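Long-range contacts in iron-chelator utilization protein (Thermobifida fusca TM51, PDB 4YHB), which probably reduces the iron held by ferric siderophores, using bound FAD, so that the metal can be released inside the cell: residues Arg18-Val23 and Leu126-Pro131; His53-Phe58 and Tyr86-Val91; His142-Ala147 and Glu215-Arg220. All blocks are in the same frame, centred on the assembly; numbering follows the deposited sequence.

Interaction 1 of 3, residues Arg18-Val23 and Leu126-Pro131; sequences RLLEVV and LGVLGP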
loop_
_atom_site.group_PDB
_atom_site.type_symbol
_atom_site.label_atom_id
_atom_site.label_comp_id
_atom_site.label_asym_id
_atom_site.label_seq_id
_atom_site.Cartn_x
_atom_site.Cartn_y
_atom_site.Cartn_z
ATOM N N ARG A 18 8.480 -15.107 -8.596
ATOM C CA ARG A 18 7.399 -16.031 -8.308
ATOM C C ARG A 18 6.276 -15.862 -9.314
ATOM O O ARG A 18 5.962 -14.741 -9.735
ATOM C CB ARG A 18 6.875 -15.828 -6.878
ATOM C CG ARG A 18 7.906 -16.079 -5.789
ATOM C CD ARG A 18 7.317 -15.923 -4.384
ATOM N NE ARG A 18 8.173 -16.573 -3.394
ATOM C CZ ARG A 18 9.254 -16.009 -2.861
ATOM N NH1 ARG A 18 9.607 -14.783 -3.223
ATOM N NH2 ARG A 18 9.991 -16.671 -1.977
ATOM N N LEU A 19 5.671 -16.974 -9.709
ATOM C CA LEU A 19 4.450 -16.918 -10.503
ATOM C C LEU A 19 3.293 -17.393 -9.640
ATOM O O LEU A 19 3.261 -18.551 -9.230
ATOM C CB LEU A 19 4.572 -17.769 -11.769
ATOM C CG LEU A 19 3.348 -17.752 -12.694
ATOM C CD1 LEU A 19 3.080 -16.354 -13.226
ATOM C CD2 LEU A 19 3.511 -18.749 -13.842
ATOM N N LEU A 20 2.348 -16.500 -9.345
ATOM C CA LEU A 20 1.246 -16.861 -8.464
ATOM C C LEU A 20 -0.081 -16.765 -9.191
ATOM O O LEU A 20 -0.201 -16.084 -10.201
ATOM C CB LEU A 20 1.227 -15.970 -7.220
ATOM C CG LEU A 20 2.456 -16.024 -6.320
ATOM C CD1 LEU A 20 2.218 -15.167 -5.098
ATOM C CD2 LEU A 20 2.757 -17.478 -5.903
ATOM N N GLU A 21 -1.082 -17.450 -8.651
ATOM C CA GLU A 21 -2.376 -17.584 -9.313
ATOM C C GLU A 21 -3.473 -17.108 -8.385
ATOM O O GLU A 21 -3.427 -17.375 -7.187
ATOM C CB GLU A 21 -2.607 -19.047 -9.717
ATOM C CG GLU A 21 -3.937 -19.334 -10.383
ATOM C CD GLU A 21 -4.035 -20.791 -10.828
ATOM O OE1 GLU A 21 -2.975 -21.414 -11.057
ATOM O OE2 GLU A 21 -5.167 -21.303 -10.946
ATOM N N VAL A 22 -4.447 -16.387 -8.938
ATOM C CA VAL A 22 -5.582 -15.921 -8.148
ATOM C C VAL A 22 -6.405 -17.118 -7.658
ATOM O O VAL A 22 -6.856 -17.947 -8.445
ATOM C CB VAL A 22 -6.479 -14.974 -8.955
ATOM C CG1 VAL A 22 -7.670 -14.528 -8.113
ATOM C CG2 VAL A 22 -5.687 -13.764 -9.462
ATOM N N VAL A 23 -6.598 -17.209 -6.354
ATOM C CA VAL A 23 -7.447 -18.260 -5.801
ATOM C C VAL A 23 -8.799 -17.709 -5.324
ATOM O O VAL A 23 -9.845 -18.320 -5.571
ATOM C CB VAL A 23 -6.744 -18.968 -4.647
ATOM C CG1 VAL A 23 -7.613 -20.087 -4.115
ATOM C CG2 VAL A 23 -5.378 -19.517 -5.129
ATOM N N LEU A 126 -0.141 -13.782 -11.980
ATOM C CA LEU A 126 0.714 -12.608 -11.954
ATOM C C LEU A 126 2.125 -12.993 -11.562
ATOM O O LEU A 126 2.324 -13.865 -10.713
ATOM C CB LEU A 126 0.184 -11.566 -10.963
ATOM C CG LEU A 126 -1.168 -10.922 -11.268
ATOM C CD1 LEU A 126 -1.555 -9.966 -10.127
ATOM C CD2 LEU A 126 -1.102 -10.196 -12.604
ATOM N N GLY A 127 3.100 -12.329 -12.166
ATOM C CA GLY A 127 4.464 -12.397 -11.671
ATOM C C GLY A 127 4.533 -11.596 -10.379
ATOM O O GLY A 127 3.939 -10.517 -10.267
ATOM N N VAL A 128 5.236 -12.128 -9.388
ATOM C CA VAL A 128 5.353 -11.453 -8.103
ATOM C C VAL A 128 6.819 -11.324 -7.722
ATOM O O VAL A 128 7.518 -12.335 -7.512
ATOM C CB VAL A 128 4.581 -12.201 -6.997
ATOM C CG1 VAL A 128 4.724 -11.468 -5.671
ATOM C CG2 VAL A 128 3.095 -12.337 -7.389
ATOM N N LEU A 129 7.297 -10.083 -7.653
ATOM C CA LEU A 129 8.695 -9.834 -7.300
ATOM C C LEU A 129 8.816 -9.125 -5.951
ATOM O O LEU A 129 8.162 -8.104 -5.707
ATOM C CB LEU A 129 9.386 -9.021 -8.402
ATOM C CG LEU A 129 10.871 -8.689 -8.177
ATOM C CD1 LEU A 129 11.722 -9.969 -8.197
ATOM C CD2 LEU A 129 11.351 -7.704 -9.233
ATOM N N GLY A 130 9.660 -9.665 -5.073
ATOM C CA GLY A 130 9.838 -9.094 -3.755
ATOM C C GLY A 130 8.957 -9.725 -2.687
ATOM O O GLY A 130 8.400 -10.795 -2.911
ATOM N N PRO A 131 8.808 -9.061 -1.527
ATOM C CA PRO A 131 9.328 -7.732 -1.187
ATOM C C PRO A 131 10.849 -7.717 -1.170
ATOM O O PRO A 131 11.442 -8.744 -0.877
ATOM C CB PRO A 131 8.783 -7.479 0.225
ATOM C CG PRO A 131 7.685 -8.459 0.403
ATOM C CD PRO A 131 8.088 -9.659 -0.393
HETATM O O HOH W 1 8.490 -12.722 -4.793
#
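An antiparallel strand pair closes the FAD-binding barrel, with Arg18, Leu19 and Leu20 set opposite Val128, Gly127 and Leu126. Arg18 and Val128 form one hydrogen-bonded pair: Arg18 N gives a bond to Val128 O (3.1 Å), and Val128 N returns one to Arg18 O (2.7 Å). Leu20 and Leu126 form the next such pair. Leu20 N meets Leu126 O at 3.0 Å and is nearly straight at the hydrogen (171°), and Leu126 N reaches Leu20 O at 2.9 Å. Between them, Leu19 and Gly127 make the non-hydrogen-bonded pair. Gly127 also brings its CA against Arg18 O in a CA-H...O contact.

Strands 17-29 and 125-129 are the first and last of the six-stranded barrel, and this is where they join. On the face shared by Leu20, Leu126 and Val128, the Leu20 and Val128 side chains cross at about a right angle. Leu20 CD1 meets Val128 CG2 at 3.7 Å. Leu37, Val54 and Leu56 of neighbouring strands pack beside these two residues. On the other face, Leu19 folds CD1 back to within 3.6 Å of Leu126 O.

The Arg18 chain runs extended from CG to NE, past the end of strand 125-129. Its NH1 donates to a water lying in the guanidinium plane (2.8 Å). That water also sits 2.7 Å from Gly130 O and close to Val128 O, though acceptors compete for its protons. Ala43 O takes a bond from Arg18 NH2. At Gly130 (phi 94°) a side chain would collide with the carbonyl oxygen of Leu129, and a cis peptide leads on to Pro131.

Interaction 2 of 3, residues His53-Phe58 and Tyr86-Val91; sequences HVKLWF and YRDYTV. With ZN (zinc ion), chain D; FAD (flavin-adenine dinucleotide), chain C.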
loop_
_atom_site.group_PDB
_atom_site.type_symbol
_atom_site.label_atom_id
_atom_site.label_comp_id
_atom_site.label_asym_id
_atom_site.label_seq_id
_atom_site.Cartn_x
_atom_site.Cartn_y
_atom_site.Cartn_z
ATOM N N HIS A 53 5.816 -4.358 0.431
ATOM C CA HIS A 53 5.162 -4.339 -0.878
ATOM C C HIS A 53 5.931 -5.146 -1.908
ATOM O O HIS A 53 7.155 -5.286 -1.842
ATOM C CB HIS A 53 4.979 -2.898 -1.375
ATOM C CG HIS A 53 6.241 -2.094 -1.355
ATOM N ND1 HIS A 53 6.740 -1.529 -0.201
ATOM C CD2 HIS A 53 7.112 -1.768 -2.341
ATOM C CE1 HIS A 53 7.858 -0.880 -0.479
ATOM N NE2 HIS A 53 8.109 -1.020 -1.767
ATOM N N VAL A 54 5.190 -5.666 -2.873
ATOM C CA VAL A 54 5.761 -6.437 -3.962
ATOM C C VAL A 54 5.616 -5.648 -5.244
ATOM O O VAL A 54 4.881 -4.650 -5.296
ATOM C CB VAL A 54 5.065 -7.811 -4.125
ATOM C CG1 VAL A 54 5.347 -8.687 -2.939
ATOM C CG2 VAL A 54 3.546 -7.637 -4.313
ATOM N N LYS A 55 6.320 -6.078 -6.279
ATOM C CA LYS A 55 6.023 -5.609 -7.619
ATOM C C LYS A 55 5.240 -6.705 -8.313
ATOM O O LYS A 55 5.690 -7.851 -8.397
ATOM C CB LYS A 55 7.301 -5.264 -8.405
ATOM C CG LYS A 55 7.855 -3.865 -8.131
ATOM C CD LYS A 55 9.307 -3.732 -8.605
ATOM C CE LYS A 55 9.701 -2.269 -8.731
ATOM N NZ LYS A 55 9.452 -1.492 -7.480
ATOM N N LEU A 56 4.055 -6.357 -8.791
ATOM C CA LEU A 56 3.245 -7.282 -9.564
ATOM C C LEU A 56 3.485 -7.072 -11.045
ATOM O O LEU A 56 3.463 -5.938 -11.539
ATOM C CB LEU A 56 1.748 -7.099 -9.242
ATOM C CG LEU A 56 1.379 -7.403 -7.790
ATOM C CD1 LEU A 56 -0.135 -7.266 -7.574
ATOM C CD2 LEU A 56 1.862 -8.796 -7.366
ATOM N N TRP A 57 3.670 -8.175 -11.758
ATOM C CA TRP A 57 3.962 -8.143 -13.185
ATOM C C TRP A 57 2.755 -8.637 -13.974
ATOM O O TRP A 57 2.343 -9.792 -13.847
ATOM C CB TRP A 57 5.218 -8.990 -13.494
ATOM C CG TRP A 57 6.485 -8.391 -12.925
ATOM C CD1 TRP A 57 6.738 -8.096 -11.614
ATOM C CD2 TRP A 57 7.671 -8.024 -13.653
ATOM N NE1 TRP A 57 8.009 -7.563 -11.484
ATOM C CE2 TRP A 57 8.594 -7.506 -12.716
ATOM C CE3 TRP A 57 8.043 -8.090 -15.000
ATOM C CZ2 TRP A 57 9.868 -7.057 -13.088
ATOM C CZ3 TRP A 57 9.308 -7.637 -15.366
ATOM C CH2 TRP A 57 10.199 -7.128 -14.410
ATOM N N PHE A 58 2.195 -7.741 -14.784
ATOM C CA PHE A 58 0.893 -7.936 -15.415
ATOM C C PHE A 58 1.010 -8.352 -16.882
ATOM O O PHE A 58 1.987 -8.001 -17.554
ATOM C CB PHE A 58 0.059 -6.636 -15.335
ATOM C CG PHE A 58 -0.338 -6.229 -13.933
ATOM C CD1 PHE A 58 -1.529 -6.678 -13.380
ATOM C CD2 PHE A 58 0.472 -5.395 -13.177
ATOM C CE1 PHE A 58 -1.909 -6.303 -12.100
ATOM C CE2 PHE A 58 0.099 -5.019 -11.880
ATOM C CZ PHE A 58 -1.086 -5.477 -11.348
ATOM N N TYR A 86 5.035 -3.673 -14.666
ATOM C CA TYR A 86 5.133 -3.980 -13.252
ATOM C C TYR A 86 4.714 -2.753 -12.449
ATOM O O TYR A 86 4.904 -1.619 -12.896
ATOM C CB TYR A 86 6.551 -4.450 -12.875
ATOM C CG TYR A 86 7.643 -3.426 -13.100
ATOM C CD1 TYR A 86 7.937 -2.476 -12.137
ATOM C CD2 TYR A 86 8.385 -3.416 -14.280
ATOM C CE1 TYR A 86 8.928 -1.531 -12.339
ATOM C CE2 TYR A 86 9.376 -2.467 -14.494
ATOM C CZ TYR A 86 9.640 -1.529 -13.520
ATOM O OH TYR A 86 10.627 -0.587 -13.714
ATOM N N ARG A 87 4.134 -2.994 -11.275
ATOM C CA ARG A 87 3.597 -1.934 -10.418
ATOM C C ARG A 87 3.717 -2.362 -8.964
ATOM O O ARG A 87 3.621 -3.554 -8.661
ATOM C CB ARG A 87 2.116 -1.642 -10.733
ATOM C CG ARG A 87 1.769 -1.372 -12.199
ATOM C CD ARG A 87 2.252 -0.014 -12.629
ATOM N NE ARG A 87 1.753 0.382 -13.945
ATOM C CZ ARG A 87 2.466 0.333 -15.068
ATOM N NH1 ARG A 87 3.712 -0.121 -15.049
ATOM N NH2 ARG A 87 1.932 0.748 -16.211
ATOM N N ASP A 88 3.896 -1.389 -8.069
ATOM C CA ASP A 88 3.994 -1.639 -6.630
ATOM C C ASP A 88 2.621 -1.841 -6.001
ATOM O O ASP A 88 1.737 -1.003 -6.185
ATOM C CB ASP A 88 4.655 -0.458 -5.918
ATOM C CG ASP A 88 6.150 -0.440 -6.071
ATOM O OD1 ASP A 88 6.685 -1.155 -6.944
ATOM O OD2 ASP A 88 6.798 0.316 -5.320
ATOM N N TYR A 89 2.464 -2.915 -5.233
ATOM C CA TYR A 89 1.256 -3.146 -4.445
ATOM C C TYR A 89 1.647 -3.657 -3.061
ATOM O O TYR A 89 2.613 -4.410 -2.900
ATOM C CB TYR A 89 0.305 -4.150 -5.140
ATOM C CG TYR A 89 -0.466 -3.540 -6.288
ATOM C CD1 TYR A 89 0.037 -3.582 -7.579
ATOM C CD2 TYR A 89 -1.682 -2.880 -6.068
ATOM C CE1 TYR A 89 -0.646 -3.010 -8.633
ATOM C CE2 TYR A 89 -2.385 -2.290 -7.125
ATOM C CZ TYR A 89 -1.850 -2.362 -8.409
ATOM O OH TYR A 89 -2.501 -1.798 -9.477
ATOM N N THR A 90 0.870 -3.261 -2.065
ATOM C CA THR A 90 1.121 -3.647 -0.685
ATOM C C THR A 90 0.764 -5.106 -0.395
ATOM O O THR A 90 -0.200 -5.645 -0.944
ATOM C CB THR A 90 0.329 -2.733 0.274
ATOM O OG1 THR A 90 0.751 -1.375 0.078
ATOM C CG2 THR A 90 0.538 -3.136 1.749
ATOM N N VAL A 91 1.563 -5.745 0.465
ATOM C CA VAL A 91 1.165 -6.999 1.085
ATOM C C VAL A 91 0.090 -6.693 2.118
ATOM O O VAL A 91 0.406 -6.329 3.247
ATOM C CB VAL A 91 2.371 -7.713 1.755
ATOM C CG1 VAL A 91 1.919 -9.018 2.427
ATOM C CG2 VAL A 91 3.442 -7.976 0.726
HETATM ZN ZN ZN D . 9.813 0.074 -2.564
HETATM P PA FAD C . -0.321 3.474 -14.028
HETATM O O1A FAD C . 0.070 2.940 -15.413
HETATM O O2A FAD C . 0.908 3.490 -13.042
HETATM O O5B FAD C . -0.742 5.019 -14.197
HETATM C C5B FAD C . -1.543 5.418 -15.249
HETATM C C4B FAD C . -2.315 6.691 -14.850
HETATM O O4B FAD C . -3.269 6.437 -13.855
HETATM C C3B FAD C . -1.442 7.754 -14.333
HETATM O O3B FAD C . -1.948 8.950 -14.831
HETATM C C2B FAD C . -1.601 7.690 -12.919
HETATM O O2B FAD C . -1.481 8.945 -12.260
HETATM C C1B FAD C . -2.985 7.224 -12.746
HETATM N N9A FAD C . -3.231 6.430 -11.550
HETATM C C8A FAD C . -2.418 5.493 -11.015
HETATM N N7A FAD C . -3.012 4.977 -9.930
HETATM C C5A FAD C . -4.226 5.561 -9.801
HETATM C C6A FAD C . -5.274 5.437 -8.888
HETATM N N6A FAD C . -5.175 4.503 -7.822
HETATM N N1A FAD C . -6.374 6.194 -9.033
HETATM C C2A FAD C . -6.478 7.077 -10.049
HETATM N N3A FAD C . -5.494 7.221 -10.941
HETATM C C4A FAD C . -4.364 6.489 -10.825
HETATM N N1 FAD C . -2.158 0.720 -5.073
HETATM C C2 FAD C . -3.184 -0.067 -4.744
HETATM O O2 FAD C . -4.235 0.013 -5.361
HETATM N N3 FAD C . -3.017 -0.955 -3.715
HETATM C C4 FAD C . -1.855 -1.050 -3.035
HETATM O O4 FAD C . -1.766 -1.870 -2.131
HETATM C C4X FAD C . -0.769 -0.232 -3.351
HETATM N N5 FAD C . 0.442 -0.281 -2.685
HETATM C C5X FAD C . 1.456 0.532 -3.064
HETATM C C6 FAD C . 2.685 0.481 -2.398
HETATM C C7 FAD C . 3.629 1.224 -2.737
HETATM C C7M FAD C . 4.931 1.074 -1.928
HETATM C C8 FAD C . 3.631 2.058 -3.656
HETATM C C8M FAD C . 4.793 2.942 -4.015
HETATM C C9 FAD C . 2.503 2.236 -4.411
HETATM C C9A FAD C . 1.207 1.454 -4.200
HETATM N N10 FAD C . 0.035 1.490 -4.813
HETATM C C10 FAD C . -0.967 0.674 -4.421
HETATM C "C1'" FAD C . -0.178 2.441 -5.927
HETATM C "C2'" FAD C . 0.029 1.819 -7.272
HETATM O "O2'" FAD C . 1.322 1.371 -7.377
HETATM C "C3'" FAD C . -0.294 2.901 -8.362
HETATM O "O3'" FAD C . -1.594 3.343 -8.128
HETATM C "C4'" FAD C . -0.047 2.478 -9.785
HETATM O "O4'" FAD C . 0.110 3.578 -10.576
HETATM C "C5'" FAD C . -1.197 1.653 -10.385
HETATM O "O5'" FAD C . -0.831 0.969 -11.559
HETATM P P FAD C . -1.667 1.310 -12.857
HETATM O O1P FAD C . -0.966 0.446 -13.929
HETATM O O2P FAD C . -3.147 1.136 -12.421
HETATM O O3P FAD C . -1.660 2.702 -13.606
HETATM O O HOH W 2 9.106 -0.379 -4.575
HETATM O O HOH W 3 10.601 0.333 -0.549
HETATM O O HOH W 4 10.964 -1.884 -2.670
#
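Lys55 bends at its last torsion (chi4 54°) and brings NZ to Asp88 OD1, 2.8 Å away, in a salt bridge. NZ sits on the syn lone pair of Asp88 OD1. His53 has CG between its backbone N and carbonyl carbon (chi1 52°), and one face of the ring that follows carries the flavin methyl C7M, 3.4 Å above the plane and over the centre. His53 NE2 binds zinc at 2.2 Å. His265, His266 and three waters complete the metal site, and one of these waters donates to Asp88 OD2. ND1 of His53 is hydrogen-bonded to Ala51 O.

Strands 53-57 and 86-95 run antiparallel here, with Val54-Tyr89 and Leu56-Arg87 as the hydrogen-bonded pairs. Tyr86 places CB over the five-membered ring of Trp57, 3.6 Å from its centroid, in a CH-pi contact. On the face of Leu56 and Tyr89, Leu56 CD1 meets Tyr89 CD1 at 3.7 Å.

Residues Arg87-Thr90 match the Arg-x-Tyr-Ser/Thr motif of the ferredoxin reductase superfamily. Arg87 lays its chain beside the FAD diphosphate. Its NE donates to FAD O1P (2.7 Å) and its NH2 to FAD O1A (3.0 Å), while NH1 turns back to Tyr86 O. An alanine here would probably leave both phosphates without these donors and their negative charge less balanced on this side.

Thr90 N donates a hydrogen bond to FAD O4 (3.0 Å), and Asp88 O accepts from FAD O2'. One strand thus offers charge to the diphosphate and backbone groups to the ribityl chain and isoalloxazine, which would hold the redox-active ring beside the zinc-binding histidine.

Interaction 3 of 3, residues His142-Ala147 and Glu215-Arg220; sequences HYVLLA and EFPKGR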
loop_
_atom_site.group_PDB
_atom_site.type_symbol
_atom_site.label_atom_id
_atom_site.label_comp_id
_atom_site.label_asym_id
_atom_site.label_seq_id
_atom_site.Cartn_x
_atom_site.Cartn_y
_atom_site.Cartn_z
ATOM N N HIS A 142 1.046 6.716 20.261
ATOM C CA HIS A 142 -0.059 7.220 19.471
ATOM C C HIS A 142 0.354 7.314 18.011
ATOM O O HIS A 142 1.335 7.977 17.665
ATOM C CB HIS A 142 -0.505 8.575 20.005
ATOM C CG HIS A 142 -1.809 9.056 19.450
ATOM N ND1 HIS A 142 -2.824 9.527 20.254
ATOM C CD2 HIS A 142 -2.251 9.180 18.176
ATOM C CE1 HIS A 142 -3.843 9.904 19.501
ATOM N NE2 HIS A 142 -3.520 9.708 18.235
ATOM N N TYR A 143 -0.398 6.631 17.160
ATOM C CA TYR A 143 -0.118 6.603 15.734
ATOM C C TYR A 143 -1.105 7.482 14.987
ATOM O O TYR A 143 -2.311 7.342 15.150
ATOM C CB TYR A 143 -0.178 5.164 15.205
ATOM C CG TYR A 143 0.829 4.230 15.830
ATOM C CD1 TYR A 143 2.030 3.945 15.187
ATOM C CD2 TYR A 143 0.589 3.638 17.062
ATOM C CE1 TYR A 143 2.957 3.092 15.753
ATOM C CE2 TYR A 143 1.516 2.788 17.640
ATOM C CZ TYR A 143 2.696 2.518 16.978
ATOM O OH TYR A 143 3.620 1.672 17.546
ATOM N N VAL A 144 -0.586 8.397 14.180
ATOM C CA VAL A 144 -1.415 9.220 13.318
ATOM C C VAL A 144 -1.244 8.757 11.872
ATOM O O VAL A 144 -0.144 8.825 11.324
ATOM C CB VAL A 144 -1.057 10.703 13.430
ATOM C CG1 VAL A 144 -1.929 11.528 12.490
ATOM C CG2 VAL A 144 -1.210 11.185 14.880
ATOM N N LEU A 145 -2.319 8.269 11.264
ATOM C CA LEU A 145 -2.235 7.699 9.915
ATOM C C LEU A 145 -3.089 8.461 8.907
ATOM O O LEU A 145 -4.271 8.717 9.147
ATOM C CB LEU A 145 -2.662 6.236 9.948
ATOM C CG LEU A 145 -1.956 5.363 10.981
ATOM C CD1 LEU A 145 -2.768 4.123 11.225
ATOM C CD2 LEU A 145 -0.576 4.982 10.490
ATOM N N LEU A 146 -2.481 8.832 7.789
ATOM C CA LEU A 146 -3.179 9.499 6.697
ATOM C C LEU A 146 -2.980 8.678 5.425
ATOM O O LEU A 146 -1.868 8.207 5.139
ATOM C CB LEU A 146 -2.669 10.931 6.514
ATOM C CG LEU A 146 -2.714 11.807 7.773
ATOM C CD1 LEU A 146 -1.322 12.007 8.329
ATOM C CD2 LEU A 146 -3.364 13.144 7.478
ATOM N N ALA A 147 -4.054 8.465 4.673
ATOM C CA ALA A 147 -3.955 7.622 3.489
ATOM C C ALA A 147 -5.109 7.880 2.541
ATOM O O ALA A 147 -6.248 8.018 2.980
ATOM C CB ALA A 147 -3.925 6.133 3.885
ATOM N N GLU A 215 -4.702 18.281 16.790
ATOM C CA GLU A 215 -3.775 18.663 17.846
ATOM C C GLU A 215 -2.729 17.570 18.014
ATOM O O GLU A 215 -3.051 16.384 17.960
ATOM C CB GLU A 215 -4.522 18.906 19.158
ATOM C CG GLU A 215 -3.686 19.574 20.240
ATOM C CD GLU A 215 -4.535 20.170 21.355
ATOM O OE1 GLU A 215 -5.726 20.462 21.105
ATOM O OE2 GLU A 215 -4.011 20.349 22.477
ATOM N N PHE A 216 -1.474 17.964 18.200
ATOM C CA PHE A 216 -0.412 16.979 18.376
ATOM C C PHE A 216 -0.641 16.199 19.674
ATOM O O PHE A 216 -0.703 16.777 20.756
ATOM C CB PHE A 216 0.960 17.652 18.372
ATOM C CG PHE A 216 2.084 16.705 18.077
ATOM C CD1 PHE A 216 2.325 16.285 16.776
ATOM C CD2 PHE A 216 2.885 16.215 19.099
ATOM C CE1 PHE A 216 3.353 15.397 16.494
ATOM C CE2 PHE A 216 3.918 15.327 18.827
ATOM C CZ PHE A 216 4.150 14.919 17.523
ATOM N N PRO A 217 -0.795 14.877 19.566
ATOM C CA PRO A 217 -1.183 14.085 20.736
ATOM C C PRO A 217 -0.071 13.960 21.788
ATOM O O PRO A 217 1.075 14.364 21.559
ATOM C CB PRO A 217 -1.529 12.715 20.136
ATOM C CG PRO A 217 -0.810 12.656 18.849
ATOM C CD PRO A 217 -0.667 14.060 18.344
ATOM N N LYS A 218 -0.430 13.409 22.943
ATOM C CA LYS A 218 0.514 13.211 24.036
ATOM C C LYS A 218 1.317 11.928 23.841
ATOM O O LYS A 218 0.946 11.065 23.045
ATOM C CB LYS A 218 -0.219 13.171 25.382
ATOM C CG LYS A 218 -0.887 14.483 25.771
ATOM C CD LYS A 218 -1.525 14.380 27.152
ATOM C CE LYS A 218 -0.776 15.199 28.195
ATOM N NZ LYS A 218 -1.084 16.658 28.091
ATOM N N GLY A 219 2.419 11.804 24.573
ATOM C CA GLY A 219 3.232 10.603 24.510
ATOM C C GLY A 219 4.104 10.510 23.269
ATOM O O GLY A 219 4.295 11.483 22.540
ATOM N N ARG A 220 4.652 9.325 23.033
ATOM C CA ARG A 220 5.488 9.107 21.863
ATOM C C ARG A 220 4.594 8.941 20.628
ATOM O O ARG A 220 3.805 8.000 20.550
ATOM C CB ARG A 220 6.374 7.885 22.071
ATOM C CG ARG A 220 7.664 7.913 21.268
ATOM C CD ARG A 220 8.616 6.793 21.700
ATOM N NE ARG A 220 8.977 6.868 23.118
ATOM C CZ ARG A 220 10.066 6.304 23.639
ATOM N NH1 ARG A 220 10.899 5.627 22.861
ATOM N NH2 ARG A 220 10.331 6.414 24.935
HETATM O O HOH W 5 -1.468 9.331 23.143
#
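Pro217 covers one face of the His142 imidazole, and a water lies in the ring plane at its edge. The proline CB stands 3.4 Å above the plane, offset toward the rim on the ND1 side. It makes a CH-pi contact, 3.6 Å from the ring centroid and 19° off the normal. Pro217 CG follows behind CB, over CG and CD2 of the imidazole. The two side chains cross at about a right angle. His142 CG is anti to the backbone N (chi1 -168°), and Pro217 lies against the ring that follows.

Both ring nitrogens have polar neighbours. ND1 is 3.2 Å from the edge water, which donates to Lys218 O (3.0 Å). The water thus links the imidazole to the backbone one residue beyond the proline. NE2 is hydrogen-bonded to the hydroxyl of Thr169, on the adjacent strand 167-174. Both polar partners and the covering proline would limit the turning of the ring.

On the proline's side of the ring plane, Val144 CG2 comes only loosely to Pro217 CG (4.3 Å). One direct backbone bond joins the segments: His142 N donates to Arg220 O at 3.1 Å, with an angle of 156° at the hydrogen. Arg220 is also held by Asp141, whose carboxylate accepts from its backbone N. Gly219, just before it, has a positive phi as the loop turns toward the strand.

That loop connects helix 206-212 to strand 221-226, the neighbour of strand 142-147. The contact sits where both strands begin, on the rim of the five-stranded parallel sheet in strand order 3-2-1-4-5, as in the nucleotide-binding domain of ferredoxin reductase relatives.

Interactions 1 and 2 are buried and belong to the same barrel. Strand 53-57 lies between strands 125-129 and 86-95, so the two contacts share a sheet and meet directly: Gly127 O lies 2.8 Å from Trp57 N. Interaction 1 is mostly backbone pairing with a small apolar patch. Interaction 2 adds charge, metal and flavin chemistry to the same kind of pairing. Interaction 3 is a surface contact in the other domain, its centre about 29 Å from that of interaction 2. There a parallel strand meets a loop, so one backbone bond, a proline-on-imidazole contact and a water take the place of regular strand pairing.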